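Local coordinates for long form salivary protein D7L1 (Aedes aegypti, PDB 3DYE) that binds and sequesters biogenic amines and leukotrienes of the vertebrate host in mosquito saliva, and so modulates blood feeding, at residues A[212-217]-A[265-270]; A[152-157]-A[191-196]; A[231-236]-A[245-250]. All coordinates share one frame; numbering follows the deposited sequence.

How the contacts relate
All three contacts join helices of the half of the protein that binds noradrenaline, and each has a residue touching the ligand. Contacts 1 and 2 are buried and meet where E268 packs on F154, whereas contact 3, its centre about 22 Å from the centre of the chain, is only partly buried. Contact 1 pins helix 208-217 to helix 257-271 by buried charge, a carboxylate between two arginines. Contacts 2 and 3 each carry a disulfide, but contact 2 surrounds it with aromatic and aliphatic packing, contact 3 with polar bonds to a backbone carbonyl and a glutamate. M194 of helix 184-196 packs against helix 243-252, joining contacts 2 and 3.

Contact 1 (A[212-217]-A[265-270]); sequences KRDFKL and DYREVR. With LNR (L-norepinephrine), chain F.
D214 receives two arginines of helix 257-271, one on each carboxylate oxygen. R267 NH1 gives a hydrogen bond to D214 OD2 at 2.8 Å, arriving on the syn side, 22° out of the carboxylate plane. R270 NH2 bonds to D214 OD1 at 2.8 Å, but from above that plane, 69° out of it. OD1 also accepts a hydrogen bond from a water that in turn accepts from R213 NH1 and R270 NH1. Aspartate suits this place because its short side chain sets the carboxylate close to its own helix, where both arginines reach it. The surrounding positive charge would probably keep this buried group ionised.

The first torsion of R267, with CG anti to the backbone N, sets CG beside D214 OD2, and a bend at chi2 turns CD and the guanidinium back toward the same oxygen. A second water accepts from R270 NH2 and donates to the D214 carbonyl O, fixing the guanidinium at two points on one residue. The result is a salt-bridge network between segments 212-217 and 265-270, whose axes approach to 9.9 Å and run nearly perpendicular, at 96°, within the all-helical PBP/GOBP fold. Beyond them, Y199 OH also binds D214 OD2, R267 NH1 has a second salt bridge to E210, and R213 takes its counter-charges from D19 and E18.

Apolar groups flank the charges. L217 CD1 lies over one face of the R270 guanidinium, 3.5 Å from NH2, while R270 NE stands over a face of the Y266 ring. L217 CB meets Y266 CE2 at 4.1 Å.

Helix 257-271 also carries the ligand site: E268 OE1 accepts from the noradrenaline amine NAA at 2.6 Å, while D265 OD1 accepts a weaker bond from the same nitrogen at 3.1 Å. R176 holds E268 OE2.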
loop_
_atom_site.group_PDB
_atom_site.type_symbol
_atom_site.label_atom_id
_atom_site.label_comp_id
_atom_site.label_asym_id
_atom_site.label_seq_id
_atom_site.Cartn_x
_atom_site.Cartn_y
_atom_site.Cartn_z
ATOM N N LYS A 212 -2.523 -12.615 -5.525
ATOM C CA LYS A 212 -3.664 -13.462 -5.190
ATOM C C LYS A 212 -4.830 -12.639 -4.642
ATOM O O LYS A 212 -5.979 -12.887 -4.991
ATOM C CB LYS A 212 -3.265 -14.558 -4.198
ATOM C CG LYS A 212 -2.328 -15.602 -4.784
ATOM C CD LYS A 212 -1.701 -16.473 -3.692
ATOM C CE LYS A 212 -2.749 -17.213 -2.874
ATOM N NZ LYS A 212 -2.134 -18.176 -1.912
ATOM N N ARG A 213 -4.514 -11.654 -3.800
ATOM C CA ARG A 213 -5.518 -10.763 -3.211
ATOM C C ARG A 213 -6.376 -10.130 -4.311
ATOM O O ARG A 213 -7.598 -10.093 -4.204
ATOM C CB ARG A 213 -4.834 -9.675 -2.374
ATOM C CG ARG A 213 -5.762 -8.931 -1.426
ATOM C CD ARG A 213 -5.048 -7.798 -0.687
ATOM N NE ARG A 213 -5.840 -7.355 0.465
ATOM C CZ ARG A 213 -6.745 -6.380 0.432
ATOM N NH1 ARG A 213 -6.986 -5.719 -0.694
ATOM N NH2 ARG A 213 -7.411 -6.059 1.537
ATOM N N ASP A 214 -5.725 -9.661 -5.373
ATOM C CA ASP A 214 -6.432 -8.982 -6.463
ATOM C C ASP A 214 -7.231 -9.944 -7.342
ATOM O O ASP A 214 -8.331 -9.613 -7.813
ATOM C CB ASP A 214 -5.465 -8.124 -7.280
ATOM C CG ASP A 214 -5.107 -6.811 -6.580
ATOM O OD1 ASP A 214 -5.746 -6.460 -5.558
ATOM O OD2 ASP A 214 -4.181 -6.130 -7.060
ATOM N N PHE A 215 -6.712 -11.159 -7.516
ATOM C CA PHE A 215 -7.482 -12.218 -8.187
ATOM C C PHE A 215 -8.762 -12.551 -7.422
ATOM O O PHE A 215 -9.835 -12.649 -8.016
ATOM C CB PHE A 215 -6.635 -13.481 -8.366
ATOM C CG PHE A 215 -5.892 -13.533 -9.669
ATOM C CD1 PHE A 215 -5.035 -12.499 -10.043
ATOM C CD2 PHE A 215 -6.045 -14.624 -10.526
ATOM C CE1 PHE A 215 -4.346 -12.549 -11.261
ATOM C CE2 PHE A 215 -5.353 -14.690 -11.742
ATOM C CZ PHE A 215 -4.510 -13.650 -12.107
ATOM N N LYS A 216 -8.645 -12.718 -6.105
ATOM C CA LYS A 216 -9.816 -13.024 -5.286
ATOM C C LYS A 216 -10.849 -11.899 -5.344
ATOM O O LYS A 216 -12.056 -12.154 -5.308
ATOM C CB LYS A 216 -9.422 -13.341 -3.842
ATOM C CG LYS A 216 -8.580 -14.620 -3.678
ATOM C CD LYS A 216 -9.082 -15.816 -4.507
ATOM C CE LYS A 216 -10.213 -16.584 -3.836
ATOM N NZ LYS A 216 -10.521 -17.866 -4.546
ATOM N N LEU A 217 -10.367 -10.660 -5.457
ATOM C CA LEU A 217 -11.253 -9.498 -5.515
ATOM C C LEU A 217 -12.067 -9.412 -6.806
ATOM O O LEU A 217 -13.111 -8.764 -6.839
ATOM C CB LEU A 217 -10.480 -8.202 -5.249
ATOM C CG LEU A 217 -10.248 -7.945 -3.751
ATOM C CD1 LEU A 217 -9.095 -6.977 -3.529
ATOM C CD2 LEU A 217 -11.530 -7.469 -3.056
ATOM N N ASP A 265 -6.918 -4.414 -13.867
ATOM C CA ASP A 265 -7.873 -3.333 -14.167
ATOM C C ASP A 265 -8.657 -2.888 -12.928
ATOM O O ASP A 265 -8.801 -1.692 -12.673
ATOM C CB ASP A 265 -8.856 -3.741 -15.278
ATOM C CG ASP A 265 -8.237 -3.697 -16.675
ATOM O OD1 ASP A 265 -7.085 -3.232 -16.843
ATOM O OD2 ASP A 265 -8.922 -4.132 -17.626
ATOM N N TYR A 266 -9.145 -3.852 -12.148
ATOM C CA TYR A 266 -9.873 -3.530 -10.918
ATOM C C TYR A 266 -8.937 -2.875 -9.905
ATOM O O TYR A 266 -9.321 -1.916 -9.237
ATOM C CB TYR A 266 -10.536 -4.776 -10.315
ATOM C CG TYR A 266 -11.537 -4.509 -9.190
ATOM C CD1 TYR A 266 -12.357 -3.376 -9.195
ATOM C CD2 TYR A 266 -11.687 -5.418 -8.135
ATOM C CE1 TYR A 266 -13.299 -3.149 -8.166
ATOM C CE2 TYR A 266 -12.628 -5.205 -7.106
ATOM C CZ TYR A 266 -13.422 -4.069 -7.127
ATOM O OH TYR A 266 -14.335 -3.865 -6.108
ATOM N N ARG A 267 -7.707 -3.379 -9.806
ATOM C CA ARG A 267 -6.722 -2.777 -8.898
ATOM C C ARG A 267 -6.489 -1.311 -9.265
ATOM O O ARG A 267 -6.422 -0.450 -8.383
ATOM C CB ARG A 267 -5.400 -3.560 -8.899
ATOM C CG ARG A 267 -4.348 -3.032 -7.895
ATOM C CD ARG A 267 -4.931 -2.832 -6.483
ATOM N NE ARG A 267 -3.942 -2.366 -5.509
ATOM C CZ ARG A 267 -3.117 -3.165 -4.834
ATOM N NH1 ARG A 267 -3.156 -4.480 -5.022
ATOM N NH2 ARG A 267 -2.259 -2.652 -3.958
ATOM N N GLU A 268 -6.355 -1.035 -10.562
ATOM C CA GLU A 268 -6.195 0.352 -11.030
ATOM C C GLU A 268 -7.304 1.256 -10.488
ATOM O O GLU A 268 -7.027 2.333 -9.958
ATOM C CB GLU A 268 -6.158 0.420 -12.556
ATOM C CG GLU A 268 -5.781 1.809 -13.084
ATOM C CD GLU A 268 -5.914 1.956 -14.589
ATOM O OE1 GLU A 268 -6.215 0.962 -15.281
ATOM O OE2 GLU A 268 -5.712 3.085 -15.085
ATOM N N VAL A 269 -8.554 0.810 -10.622
ATOM C CA VAL A 269 -9.712 1.546 -10.110
ATOM C C VAL A 269 -9.612 1.782 -8.600
ATOM O O VAL A 269 -9.831 2.901 -8.122
ATOM C CB VAL A 269 -11.047 0.837 -10.473
ATOM C CG1 VAL A 269 -12.229 1.481 -9.753
ATOM C CG2 VAL A 269 -11.260 0.858 -12.002
ATOM N N ARG A 270 -9.262 0.735 -7.857
ATOM C CA ARG A 270 -9.185 0.828 -6.396
ATOM C C ARG A 270 -7.966 1.628 -5.925
ATOM O O ARG A 270 -7.981 2.212 -4.837
ATOM C CB ARG A 270 -9.237 -0.568 -5.753
ATOM C CG ARG A 270 -10.572 -1.274 -6.002
ATOM C CD ARG A 270 -10.680 -2.632 -5.314
ATOM N NE ARG A 270 -9.877 -3.641 -6.001
ATOM C CZ ARG A 270 -8.698 -4.073 -5.566
ATOM N NH1 ARG A 270 -8.202 -3.621 -4.424
ATOM N NH2 ARG A 270 -8.035 -4.989 -6.249
HETATM O OAC LNR F . 0.532 1.919 -17.335
HETATM C CAJ LNR F . 0.069 0.643 -17.415
HETATM C CAG LNR F . -1.295 0.386 -17.540
HETATM C CAI LNR F . 0.935 -0.434 -17.382
HETATM O OAB LNR F . 2.281 -0.263 -17.272
HETATM C CAE LNR F . 0.410 -1.716 -17.472
HETATM C CAF LNR F . -0.862 -1.911 -17.585
HETATM C CAK LNR F . -1.718 -0.942 -17.617
HETATM C CAL LNR F . -3.152 -1.298 -17.744
HETATM O OAD LNR F . -3.393 -1.710 -19.087
HETATM C CAH LNR F . -4.085 -0.146 -17.378
HETATM N NAA LNR F . -5.423 -0.655 -17.131
HETATM O O HOH W 1 -5.929 -5.182 -3.235
HETATM O O HOH W 2 -8.554 -6.788 -8.303
#

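Contact 2 (A[152-157]-A[191-196]); sequences SYFEFC and DCVMKG. With LNR (L-norepinephrine), chain F.
V193 fits between a disulfide and an aromatic ring, with one branch for each. Its CG2 touches C157 CB, and its CG1 sits over the centre of the F154 ring, 3.8 Å from CZ, a CH-pi contact. An edge of that ring meets the ligand in its plane, F154 CD1 lying 3.5 Å from noradrenaline CAG. The disulfide joins C157 SG to C192 SG at 2.1 Å, with a chi3 of -81°. The two sulfurs leave their helices differently: C192 SG stands anti to its backbone N (chi1 -179°), whereas C157 SG lies beside its own (chi1 -64°).

On the other flank Y153 lays a ring face over G196 CA, with CE2 at 3.4 Å. Glycine suits this place because a CB would run into the ring. A water joins Y153 OH to the C192 carbonyl O, to which it donates, and F156 CE2 comes obliquely to C192 SG at 3.9 Å.

Further out, S152 is the N-cap of helix 153-161, its OG accepting from E155 N, and S271 OG bonds to Y153 N. F264 meets F154 edge-to-face and also packs on V193, so helix 257-271 backs the pair. Segments 153-157 and 191-196 run roughly antiparallel. Between their side chains the join is covalent and apolar, consistent with a covalently fixed helix pair that presents the F154 edge to the bound amine.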
loop_
_atom_site.group_PDB
_atom_site.type_symbol
_atom_site.label_atom_id
_atom_site.label_comp_id
_atom_site.label_asym_id
_atom_site.label_seq_id
_atom_site.Cartn_x
_atom_site.Cartn_y
_atom_site.Cartn_z
ATOM N N SER A 152 -5.034 7.786 -9.274
ATOM C CA SER A 152 -4.695 6.420 -9.643
ATOM C C SER A 152 -3.173 6.220 -9.575
ATOM O O SER A 152 -2.417 7.057 -10.071
ATOM C CB SER A 152 -5.187 6.171 -11.065
ATOM O OG SER A 152 -4.451 5.152 -11.691
ATOM N N TYR A 153 -2.716 5.130 -8.968
ATOM C CA TYR A 153 -1.270 4.883 -8.967
ATOM C C TYR A 153 -0.725 4.670 -10.390
ATOM O O TYR A 153 0.422 5.032 -10.694
ATOM C CB TYR A 153 -0.877 3.739 -8.037
ATOM C CG TYR A 153 0.490 3.974 -7.431
ATOM C CD1 TYR A 153 0.624 4.427 -6.117
ATOM C CD2 TYR A 153 1.651 3.772 -8.189
ATOM C CE1 TYR A 153 1.885 4.667 -5.567
ATOM C CE2 TYR A 153 2.900 4.011 -7.663
ATOM C CZ TYR A 153 3.017 4.463 -6.345
ATOM O OH TYR A 153 4.275 4.700 -5.829
ATOM N N PHE A 154 -1.550 4.080 -11.253
ATOM C CA PHE A 154 -1.180 3.878 -12.655
ATOM C C PHE A 154 -0.949 5.223 -13.327
ATOM O O PHE A 154 0.047 5.400 -14.033
ATOM C CB PHE A 154 -2.270 3.108 -13.404
ATOM C CG PHE A 154 -2.305 1.636 -13.096
ATOM C CD1 PHE A 154 -2.183 0.705 -14.119
ATOM C CD2 PHE A 154 -2.473 1.175 -11.792
ATOM C CE1 PHE A 154 -2.226 -0.656 -13.852
ATOM C CE2 PHE A 154 -2.510 -0.192 -11.512
ATOM C CZ PHE A 154 -2.388 -1.107 -12.546
ATOM N N GLU A 155 -1.867 6.165 -13.096
ATOM C CA GLU A 155 -1.739 7.522 -13.638
ATOM C C GLU A 155 -0.453 8.186 -13.158
ATOM O O GLU A 155 0.240 8.848 -13.937
ATOM C CB GLU A 155 -2.933 8.390 -13.235
ATOM C CG GLU A 155 -2.852 9.810 -13.793
ATOM C CD GLU A 155 -3.823 10.755 -13.118
ATOM O OE1 GLU A 155 -5.047 10.508 -13.207
ATOM O OE2 GLU A 155 -3.362 11.745 -12.509
ATOM N N PHE A 156 -0.153 8.015 -11.871
ATOM C CA PHE A 156 1.055 8.576 -11.282
ATOM C C PHE A 156 2.289 8.114 -12.058
ATOM O O PHE A 156 3.106 8.940 -12.463
ATOM C CB PHE A 156 1.171 8.246 -9.777
ATOM C CG PHE A 156 2.566 8.441 -9.222
ATOM C CD1 PHE A 156 3.083 9.726 -9.035
ATOM C CD2 PHE A 156 3.376 7.346 -8.929
ATOM C CE1 PHE A 156 4.380 9.908 -8.547
ATOM C CE2 PHE A 156 4.677 7.523 -8.441
ATOM C CZ PHE A 156 5.176 8.806 -8.252
ATOM N N CYS A 157 2.406 6.802 -12.285
ATOM C CA CYS A 157 3.568 6.263 -12.998
ATOM C C CYS A 157 3.582 6.690 -14.467
ATOM O O CYS A 157 4.621 7.080 -14.993
ATOM C CB CYS A 157 3.612 4.744 -12.890
ATOM S SG CYS A 157 3.828 4.159 -11.192
ATOM N N ASP A 191 8.263 -1.124 -13.169
ATOM C CA ASP A 191 8.752 -1.157 -11.794
ATOM C C ASP A 191 7.948 -0.235 -10.874
ATOM O O ASP A 191 7.575 -0.623 -9.759
ATOM C CB ASP A 191 10.233 -0.795 -11.741
ATOM C CG ASP A 191 10.802 -0.939 -10.353
ATOM O OD1 ASP A 191 10.852 -2.081 -9.853
ATOM O OD2 ASP A 191 11.166 0.092 -9.756
ATOM N N CYS A 192 7.676 0.976 -11.357
ATOM C CA CYS A 192 6.860 1.957 -10.643
ATOM C C CYS A 192 5.476 1.396 -10.345
ATOM O O CYS A 192 4.983 1.503 -9.214
ATOM C CB CYS A 192 6.754 3.251 -11.464
ATOM S SG CYS A 192 5.789 4.602 -10.726
ATOM N N VAL A 193 4.845 0.803 -11.354
ATOM C CA VAL A 193 3.477 0.298 -11.185
ATOM C C VAL A 193 3.469 -0.917 -10.255
ATOM O O VAL A 193 2.699 -0.961 -9.295
ATOM C CB VAL A 193 2.789 -0.032 -12.544
ATOM C CG1 VAL A 193 1.409 -0.655 -12.322
ATOM C CG2 VAL A 193 2.647 1.233 -13.385
ATOM N N MET A 194 4.342 -1.884 -10.530
ATOM C CA MET A 194 4.334 -3.147 -9.782
ATOM C C MET A 194 4.636 -2.926 -8.298
ATOM O O MET A 194 4.030 -3.562 -7.435
ATOM C CB MET A 194 5.294 -4.169 -10.406
ATOM C CG MET A 194 4.871 -4.630 -11.811
ATOM S SD MET A 194 3.474 -5.781 -11.787
ATOM C CE MET A 194 4.326 -7.306 -11.381
ATOM N N LYS A 195 5.560 -2.018 -8.007
ATOM C CA LYS A 195 5.864 -1.683 -6.615
ATOM C C LYS A 195 4.734 -0.866 -5.991
ATOM O O LYS A 195 4.427 -1.012 -4.802
ATOM C CB LYS A 195 7.208 -0.960 -6.502
ATOM C CG LYS A 195 8.379 -1.919 -6.654
ATOM C CD LYS A 195 9.707 -1.223 -6.648
ATOM C CE LYS A 195 10.809 -2.271 -6.644
ATOM N NZ LYS A 195 12.134 -1.705 -6.981
ATOM N N GLY A 196 4.103 -0.022 -6.806
ATOM C CA GLY A 196 3.026 0.854 -6.346
ATOM C C GLY A 196 1.793 0.099 -5.879
ATOM O O GLY A 196 1.111 0.524 -4.944
HETATM O OAC LNR F . 0.532 1.919 -17.335
HETATM C CAJ LNR F . 0.069 0.643 -17.415
HETATM C CAG LNR F . -1.295 0.386 -17.540
HETATM C CAI LNR F . 0.935 -0.434 -17.382
HETATM O OAB LNR F . 2.281 -0.263 -17.272
HETATM C CAE LNR F . 0.410 -1.716 -17.472
HETATM C CAF LNR F . -0.862 -1.911 -17.585
HETATM C CAK LNR F . -1.718 -0.942 -17.617
HETATM C CAL LNR F . -3.152 -1.298 -17.744
HETATM O OAD LNR F . -3.393 -1.710 -19.087
HETATM C CAH LNR F . -4.085 -0.146 -17.378
HETATM N NAA LNR F . -5.423 -0.655 -17.131
HETATM O O HOH W 3 6.132 2.856 -7.147
#

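Contact 3 (A[231-236]-A[245-250]); sequences DCKSKE and WHYYKC. With LNR (L-norepinephrine), chain F.
C232 and C250 bring the two segments together with their CA atoms 6.2 Å apart, and E236 and H246 form a second close approach at 6.9 Å. Residues 245-250 are helical throughout; on the other side, helix 223-233 runs into a type I beta turn, K233 to E236.

The C232-C250 disulfide spans the gap, SG to SG 2.0 Å. Beside it, H246 NE2 donates to the C232 carbonyl O at 2.8 Å in a nearly straight bond (168°), coming from above the carbonyl plane. K235 N reaches that same oxygen from the opposite face, which leaves it gripped twice. Histidine suits the place, since its ring donates at the edge and offers a face to E236 CA.

Y247 crosses the turn obliquely: CE1 touches C232 CB at 3.8 Å, and the hydroxyl passes close to K233 CG. At its far end OH donates to E236 OE1 at 2.4 Å, a separation so short that its exact value is doubtful, with the carboxylate plane at 81° to the ring. E236 gets there by an extended chain, CG anti to the backbone N (chi1 -156°).

Y248, on the same helix, turns to the ligand, whose CAE lies 3.0 Å from its OH. Pinning of neighbouring helices by disulfides is characteristic of the PBP/GOBP family, and here the bridge fastens helix 223-233 to helix 243-252, away from the annotated amine-binding residues.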
loop_
_atom_site.group_PDB
_atom_site.type_symbol
_atom_site.label_atom_id
_atom_site.label_comp_id
_atom_site.label_asym_id
_atom_site.label_seq_id
_atom_site.Cartn_x
_atom_site.Cartn_y
_atom_site.Cartn_z
ATOM N N ASP A 231 6.520 -20.803 -12.013
ATOM C CA ASP A 231 7.303 -20.952 -13.238
ATOM C C ASP A 231 8.060 -19.662 -13.563
ATOM O O ASP A 231 9.247 -19.705 -13.890
ATOM C CB ASP A 231 6.411 -21.388 -14.405
ATOM C CG ASP A 231 6.026 -22.866 -14.337
ATOM O OD1 ASP A 231 6.665 -23.635 -13.588
ATOM O OD2 ASP A 231 5.082 -23.268 -15.049
ATOM N N CYS A 232 7.377 -18.521 -13.432
ATOM C CA CYS A 232 7.991 -17.204 -13.635
ATOM C C CYS A 232 9.200 -16.983 -12.714
ATOM O O CYS A 232 10.232 -16.484 -13.159
ATOM C CB CYS A 232 6.973 -16.074 -13.422
ATOM S SG CYS A 232 5.562 -15.993 -14.581
ATOM N N LYS A 233 9.069 -17.361 -11.441
ATOM C CA LYS A 233 10.145 -17.161 -10.460
ATOM C C LYS A 233 11.414 -17.958 -10.774
ATOM O O LYS A 233 12.523 -17.512 -10.468
ATOM C CB LYS A 233 9.677 -17.456 -9.029
ATOM C CG LYS A 233 10.644 -16.912 -7.981
ATOM C CD LYS A 233 10.374 -17.418 -6.574
ATOM C CE LYS A 233 11.648 -17.356 -5.714
ATOM N NZ LYS A 233 12.187 -15.974 -5.530
ATOM N N SER A 234 11.253 -19.134 -11.378
ATOM C CA SER A 234 12.405 -19.958 -11.752
ATOM C C SER A 234 13.167 -19.360 -12.942
ATOM O O SER A 234 14.236 -19.849 -13.317
ATOM C CB SER A 234 11.980 -21.406 -12.033
ATOM O OG SER A 234 11.204 -21.509 -13.214
ATOM N N LYS A 235 12.616 -18.287 -13.510
ATOM C CA LYS A 235 13.205 -17.595 -14.656
ATOM C C LYS A 235 13.546 -16.137 -14.327
ATOM O O LYS A 235 13.880 -15.353 -15.218
ATOM C CB LYS A 235 12.254 -17.664 -15.859
ATOM C CG LYS A 235 11.956 -19.087 -16.353
ATOM C CD LYS A 235 10.866 -19.112 -17.429
ATOM C CE LYS A 235 9.472 -18.921 -16.836
ATOM N NZ LYS A 235 8.403 -18.758 -17.863
ATOM N N GLU A 236 13.459 -15.788 -13.045
ATOM C CA GLU A 236 13.752 -14.443 -12.553
ATOM C C GLU A 236 15.154 -13.995 -12.987
ATOM O O GLU A 236 16.125 -14.732 -12.785
ATOM C CB GLU A 236 13.634 -14.430 -11.029
ATOM C CG GLU A 236 13.338 -13.086 -10.402
ATOM C CD GLU A 236 13.212 -13.176 -8.890
ATOM O OE1 GLU A 236 12.081 -13.095 -8.374
ATOM O OE2 GLU A 236 14.248 -13.341 -8.210
ATOM N N TRP A 245 9.344 -5.804 -14.288
ATOM C CA TRP A 245 9.016 -6.019 -15.696
ATOM C C TRP A 245 8.932 -7.510 -16.025
ATOM O O TRP A 245 8.005 -7.936 -16.709
ATOM C CB TRP A 245 10.020 -5.295 -16.594
ATOM C CG TRP A 245 9.850 -5.554 -18.060
ATOM C CD1 TRP A 245 8.967 -4.950 -18.908
ATOM C CD2 TRP A 245 10.598 -6.481 -18.851
ATOM N NE1 TRP A 245 9.118 -5.443 -20.181
ATOM C CE2 TRP A 245 10.114 -6.385 -20.175
ATOM C CE3 TRP A 245 11.635 -7.382 -18.572
ATOM C CZ2 TRP A 245 10.630 -7.158 -21.221
ATOM C CZ3 TRP A 245 12.150 -8.157 -19.616
ATOM C CH2 TRP A 245 11.642 -8.036 -20.923
ATOM N N HIS A 246 9.887 -8.292 -15.527
ATOM C CA HIS A 246 9.878 -9.743 -15.721
ATOM C C HIS A 246 8.522 -10.360 -15.351
ATOM O O HIS A 246 7.927 -11.061 -16.155
ATOM C CB HIS A 246 10.982 -10.426 -14.914
ATOM C CG HIS A 246 10.889 -11.922 -14.938
ATOM N ND1 HIS A 246 11.207 -12.666 -16.054
ATOM C CD2 HIS A 246 10.481 -12.807 -14.000
ATOM C CE1 HIS A 246 11.010 -13.948 -15.797
ATOM N NE2 HIS A 246 10.557 -14.058 -14.560
ATOM N N TYR A 247 8.042 -10.091 -14.140
ATOM C CA TYR A 247 6.788 -10.693 -13.680
ATOM C C TYR A 247 5.555 -10.153 -14.388
ATOM O O TYR A 247 4.599 -10.899 -14.626
ATOM C CB TYR A 247 6.630 -10.549 -12.166
ATOM C CG TYR A 247 7.563 -11.472 -11.438
ATOM C CD1 TYR A 247 7.296 -12.843 -11.366
ATOM C CD2 TYR A 247 8.729 -10.994 -10.853
ATOM C CE1 TYR A 247 8.150 -13.706 -10.715
ATOM C CE2 TYR A 247 9.595 -11.854 -10.189
ATOM C CZ TYR A 247 9.299 -13.206 -10.122
ATOM O OH TYR A 247 10.150 -14.067 -9.474
ATOM N N TYR A 248 5.578 -8.866 -14.717
ATOM C CA TYR A 248 4.505 -8.277 -15.510
ATOM C C TYR A 248 4.401 -8.970 -16.876
ATOM O O TYR A 248 3.327 -9.429 -17.273
ATOM C CB TYR A 248 4.731 -6.774 -15.688
ATOM C CG TYR A 248 3.690 -6.113 -16.561
ATOM C CD1 TYR A 248 2.429 -5.807 -16.061
ATOM C CD2 TYR A 248 3.970 -5.798 -17.896
ATOM C CE1 TYR A 248 1.468 -5.199 -16.865
ATOM C CE2 TYR A 248 3.015 -5.195 -18.710
ATOM C CZ TYR A 248 1.770 -4.901 -18.189
ATOM O OH TYR A 248 0.830 -4.304 -18.996
ATOM N N LYS A 249 5.531 -9.045 -17.575
ATOM C CA LYS A 249 5.611 -9.681 -18.892
ATOM C C LYS A 249 5.113 -11.124 -18.823
ATOM O O LYS A 249 4.302 -11.553 -19.646
ATOM C CB LYS A 249 7.055 -9.648 -19.403
ATOM C CG LYS A 249 7.290 -10.392 -20.720
ATOM C CD LYS A 249 8.721 -10.216 -21.208
ATOM C CE LYS A 249 9.037 -11.135 -22.393
ATOM N NZ LYS A 249 8.251 -10.838 -23.642
ATOM N N CYS A 250 5.613 -11.852 -17.826
ATOM C CA CYS A 250 5.351 -13.270 -17.660
ATOM C C CYS A 250 3.848 -13.497 -17.448
ATOM O O CYS A 250 3.250 -14.341 -18.114
ATOM C CB CYS A 250 6.194 -13.804 -16.497
ATOM S SG CYS A 250 6.403 -15.584 -16.391
HETATM O OAC LNR F . 0.532 1.919 -17.335
HETATM C CAJ LNR F . 0.069 0.643 -17.415
HETATM C CAG LNR F . -1.295 0.386 -17.540
HETATM C CAI LNR F . 0.935 -0.434 -17.382
HETATM O OAB LNR F . 2.281 -0.263 -17.272
HETATM C CAE LNR F . 0.410 -1.716 -17.472
HETATM C CAF LNR F . -0.862 -1.911 -17.585
HETATM C CAK LNR F . -1.718 -0.942 -17.617
HETATM C CAL LNR F . -3.152 -1.298 -17.744
HETATM O OAD LNR F . -3.393 -1.710 -19.087
HETATM C CAH LNR F . -4.085 -0.146 -17.378
HETATM N NAA LNR F . -5.423 -0.655 -17.131
#